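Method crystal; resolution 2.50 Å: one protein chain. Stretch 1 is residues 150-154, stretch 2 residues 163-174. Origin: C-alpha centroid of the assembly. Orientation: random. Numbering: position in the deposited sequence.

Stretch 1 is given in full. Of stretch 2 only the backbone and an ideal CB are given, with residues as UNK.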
# COMPACT_ATOMS: atom_id res chain seq x y z
N TYR A 150 8.17 8.81 -15.92
CA TYR A 150 7.42 8.54 -14.69
C TYR A 150 7.34 7.04 -14.34
O TYR A 150 7.32 6.18 -15.22
CB TYR A 150 5.98 9.09 -14.82
CG TYR A 150 5.85 10.59 -15.02
CD1 TYR A 150 6.40 11.50 -14.10
CD2 TYR A 150 5.15 11.11 -16.12
CE1 TYR A 150 6.27 12.88 -14.29
CE2 TYR A 150 5.01 12.48 -16.31
CZ TYR A 150 5.57 13.36 -15.39
OH TYR A 150 5.43 14.71 -15.58
N ASP A 151 7.26 6.76 -13.04
CA ASP A 151 7.13 5.40 -12.53
C ASP A 151 5.67 5.11 -12.12
O ASP A 151 4.92 4.56 -12.93
CB ASP A 151 8.14 5.17 -11.41
CG ASP A 151 9.57 5.26 -11.90
OD1 ASP A 151 9.94 4.52 -12.84
OD2 ASP A 151 10.35 6.09 -11.38
N ASN A 152 5.28 5.48 -10.90
CA ASN A 152 3.91 5.22 -10.40
C ASN A 152 3.17 6.56 -10.19
O ASN A 152 3.79 7.63 -10.26
CB ASN A 152 3.97 4.38 -9.12
CG ASN A 152 4.49 2.95 -9.39
OD1 ASN A 152 4.00 2.25 -10.26
ND2 ASN A 152 5.50 2.53 -8.64
N GLY A 153 1.86 6.50 -9.98
CA GLY A 153 1.00 7.69 -10.01
C GLY A 153 0.55 8.18 -8.65
O GLY A 153 0.48 7.41 -7.69
N VAL A 154 0.27 9.49 -8.53
CA VAL A 154 -0.25 10.11 -7.32
C VAL A 154 -1.31 11.18 -7.60
O VAL A 154 -1.27 11.80 -8.66
CB VAL A 154 0.90 10.71 -6.50
CG1 VAL A 154 1.69 11.82 -7.25
CG2 VAL A 154 0.45 11.15 -5.11
N UNK A 163 -1.97 6.66 -3.87
CA UNK A 163 -0.98 6.23 -4.84
C UNK A 163 -1.60 5.16 -5.72
O UNK A 163 -2.43 4.37 -5.25
CB UNK A 163 0.28 5.71 -4.15
N UNK A 164 -1.23 5.17 -7.00
CA UNK A 164 -1.63 4.13 -7.94
C UNK A 164 -0.34 3.49 -8.40
O UNK A 164 0.52 4.16 -8.95
CB UNK A 164 -2.45 4.68 -9.11
N UNK A 165 -0.19 2.19 -8.14
CA UNK A 165 0.92 1.41 -8.67
C UNK A 165 0.37 0.61 -9.84
O UNK A 165 -0.60 -0.15 -9.68
CB UNK A 165 1.54 0.50 -7.61
N UNK A 166 0.98 0.77 -11.02
CA UNK A 166 0.48 0.11 -12.25
C UNK A 166 0.66 -1.40 -12.17
O UNK A 166 1.56 -1.88 -11.49
CB UNK A 166 1.20 0.65 -13.49
N UNK A 167 -0.20 -2.15 -12.86
CA UNK A 167 -0.20 -3.61 -12.78
C UNK A 167 1.17 -4.22 -13.05
O UNK A 167 1.60 -5.09 -12.29
CB UNK A 167 -1.22 -4.18 -13.77
N UNK A 168 1.87 -3.73 -14.05
CA UNK A 168 3.22 -4.17 -14.38
C UNK A 168 4.21 -4.07 -13.20
O UNK A 168 5.15 -4.86 -13.09
CB UNK A 168 3.74 -3.34 -15.56
N UNK A 169 3.99 -3.11 -12.31
CA UNK A 169 4.89 -2.85 -11.20
C UNK A 169 4.47 -3.50 -9.88
O UNK A 169 5.19 -3.38 -8.89
CB UNK A 169 5.01 -1.34 -11.00
N UNK A 170 3.33 -4.21 -9.84
CA UNK A 170 2.77 -4.59 -8.56
C UNK A 170 3.66 -5.53 -7.75
O UNK A 170 3.69 -5.45 -6.53
CB UNK A 170 1.41 -5.25 -8.78
N UNK A 171 4.39 -6.40 -8.44
CA UNK A 171 5.26 -7.37 -7.76
C UNK A 171 6.69 -6.89 -7.52
O UNK A 171 7.37 -7.43 -6.65
CB UNK A 171 5.31 -8.66 -8.58
N UNK A 172 7.12 -5.87 -8.26
CA UNK A 172 8.46 -5.29 -8.09
C UNK A 172 8.48 -4.09 -7.14
O UNK A 172 9.46 -3.89 -6.45
CB UNK A 172 9.01 -4.87 -9.45
N UNK A 173 7.41 -3.31 -7.10
CA UNK A 173 7.41 -1.98 -6.49
C UNK A 173 6.60 -1.91 -5.17
O UNK A 173 6.47 -0.81 -4.62
CB UNK A 173 6.85 -0.97 -7.49
N UNK A 174 6.08 -3.04 -4.68
CA UNK A 174 5.33 -3.06 -3.41
C UNK A 174 5.82 -4.20 -2.53
O UNK A 174 5.82 -5.34 -2.95
CB UNK A 174 3.83 -3.20 -3.66

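Position 163 lies on the strand, with phi/psi of -111/144. Its CA-to-CB bond points to the same face of the sheet as Val154, the residue it pairs with, CA to CA 4.7 Å. A valine neighbour asks for an apolar or aromatic partner, so a branched aliphatic or a ring would suit. The residue is Tyr163, in rotamer m. Its CD1 lies 3.9 Å from CG2 of Val154. Its CA also makes a CA-H...O contact with Gly153 O, at 3.4 Å.

Position 164 pairs with Gly153 in antiparallel register. Its backbone does the work: N donates to Gly153 O at 2.9 Å, and Gly153 N donates to O of 164, also at 2.9 Å. The CB points to the other face, where glycine offers no side chain to meet it. Beta-branched or other aliphatic residues fit the extended backbone. The residue is Ile164, m at both chi angles, and the end of its side chain leads away from stretch 1.

Position 165 is extended too, at -103/124. Its CB points sideways, and the ideal CB is 4.0 Å from Asn152 OD1. A compact side chain is easily placed, and valine, threonine or isoleucine would all do. The residue is Val165, in rotamer t, with CG1 3.7 Å from Asn152 OD1.

At position 166 the backbone N makes a weak hydrogen bond to Asn152 OD1, 3.4 Å. The CB points sideways, 4.6 Å from Asn152 OD1, and the Asp151 carbonyl and the Gly153 backbone lie within reach of a large side chain. The missing side chain of Gly153 leaves room there. A long or flat side chain could use it, above all one with a donor. The residue is Trp166. The end of its side chain comes nearer to stretch 1, and the ring meets Asp151 O at its edge, CD1 to O 3.2 Å. A CB on Gly153 would lie only 3.5 Å from Trp166 CZ2, a tight fit.

Positions 167 and 168 have helical angles and find nothing of stretch 1 near their CB atoms. Many residues would serve. They are Asn167 and Ile168.

Position 169 points toward stretch 1, its ideal CB 3.8 Å from Asn152 OD1. That oxygen is an acceptor, so a short donor is wanted: asparagine, serine or threonine are candidates. The residue is Asn169, in rotamer m. Its ND2 donates to Asn152 OD1 at 2.9 Å and 163°, so the oxygen accepts from two residues of stretch 2.

Positions 170, 171 and 172 have helical angles and no contact with stretch 1; position 170 points away. Polar or flexible residues would suit. They are Met170, Asn171 and Thr172. Thr172 OG1 donates to Asn169 O at 3.2 Å, within the stretch.

Position 173 points toward stretch 1, its ideal CB 3.9 Å from Asn152 ND2. Polar or aromatic residues could sit beside the amide. The residue is His173, with ND1 3.9 Å from Asn152 ND2.

Position 174 is extended and out of reach, so stretch 1 sets no demand. The residue is Ile174.

Stretch 2 163-174: YIVWNINMNTHI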
# COMPACT_ATOMS: atom_id res chain seq x y z
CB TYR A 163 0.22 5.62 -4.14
CG TYR A 163 0.94 6.52 -3.15
CD1 TYR A 163 1.45 7.74 -3.53
CD2 TYR A 163 1.13 6.10 -1.84
CE1 TYR A 163 2.06 8.58 -2.60
CE2 TYR A 163 1.78 6.89 -0.93
CZ TYR A 163 2.26 8.14 -1.31
OH TYR A 163 2.93 8.90 -0.40
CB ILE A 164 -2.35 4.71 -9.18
CG1 ILE A 164 -3.56 5.56 -8.80
CG2 ILE A 164 -2.77 3.59 -10.13
CD1 ILE A 164 -4.75 4.76 -8.34
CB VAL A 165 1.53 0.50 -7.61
CG1 VAL A 165 2.56 -0.43 -8.21
CG2 VAL A 165 2.13 1.33 -6.49
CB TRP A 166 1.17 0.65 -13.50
CG TRP A 166 1.16 2.14 -13.56
CD1 TRP A 166 2.24 2.98 -13.47
CD2 TRP A 166 -0.00 2.97 -13.64
NE1 TRP A 166 1.81 4.28 -13.52
CE2 TRP A 166 0.44 4.30 -13.61
CE3 TRP A 166 -1.38 2.71 -13.73
CZ2 TRP A 166 -0.44 5.38 -13.70
CZ3 TRP A 166 -2.25 3.77 -13.81
CH2 TRP A 166 -1.78 5.10 -13.80
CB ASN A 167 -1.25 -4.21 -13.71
CG ASN A 167 -2.66 -4.08 -13.13
OD1 ASN A 167 -2.88 -3.39 -12.13
ND2 ASN A 167 -3.63 -4.73 -13.76
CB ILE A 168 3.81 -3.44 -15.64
CG1 ILE A 168 3.89 -1.91 -15.49
CG2 ILE A 168 3.09 -3.85 -16.92
CD1 ILE A 168 4.96 -1.28 -16.35
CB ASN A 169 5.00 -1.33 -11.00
CG ASN A 169 5.66 -0.62 -12.18
OD1 ASN A 169 6.42 -1.21 -12.94
ND2 ASN A 169 5.36 0.67 -12.34
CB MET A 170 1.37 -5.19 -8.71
CG MET A 170 1.32 -6.64 -9.08
SD MET A 170 -0.38 -7.27 -9.01
CE MET A 170 -1.14 -6.45 -10.41
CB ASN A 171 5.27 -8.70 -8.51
CG ASN A 171 3.95 -9.45 -8.35
OD1 ASN A 171 3.30 -9.35 -7.32
ND2 ASN A 171 3.54 -10.19 -9.37
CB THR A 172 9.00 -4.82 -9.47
OG1 THR A 172 8.00 -4.07 -10.16
CG2 THR A 172 9.40 -5.99 -10.32
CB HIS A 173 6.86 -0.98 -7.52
CG HIS A 173 7.80 -0.67 -8.64
ND1 HIS A 173 8.70 0.35 -8.52
CD2 HIS A 173 7.95 -1.14 -9.91
CE1 HIS A 173 9.41 0.47 -9.63
NE2 HIS A 173 8.96 -0.42 -10.49
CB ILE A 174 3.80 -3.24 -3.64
CG1 ILE A 174 3.27 -2.13 -4.54
CG2 ILE A 174 3.06 -3.23 -2.29
CD1 ILE A 174 1.84 -2.32 -4.99
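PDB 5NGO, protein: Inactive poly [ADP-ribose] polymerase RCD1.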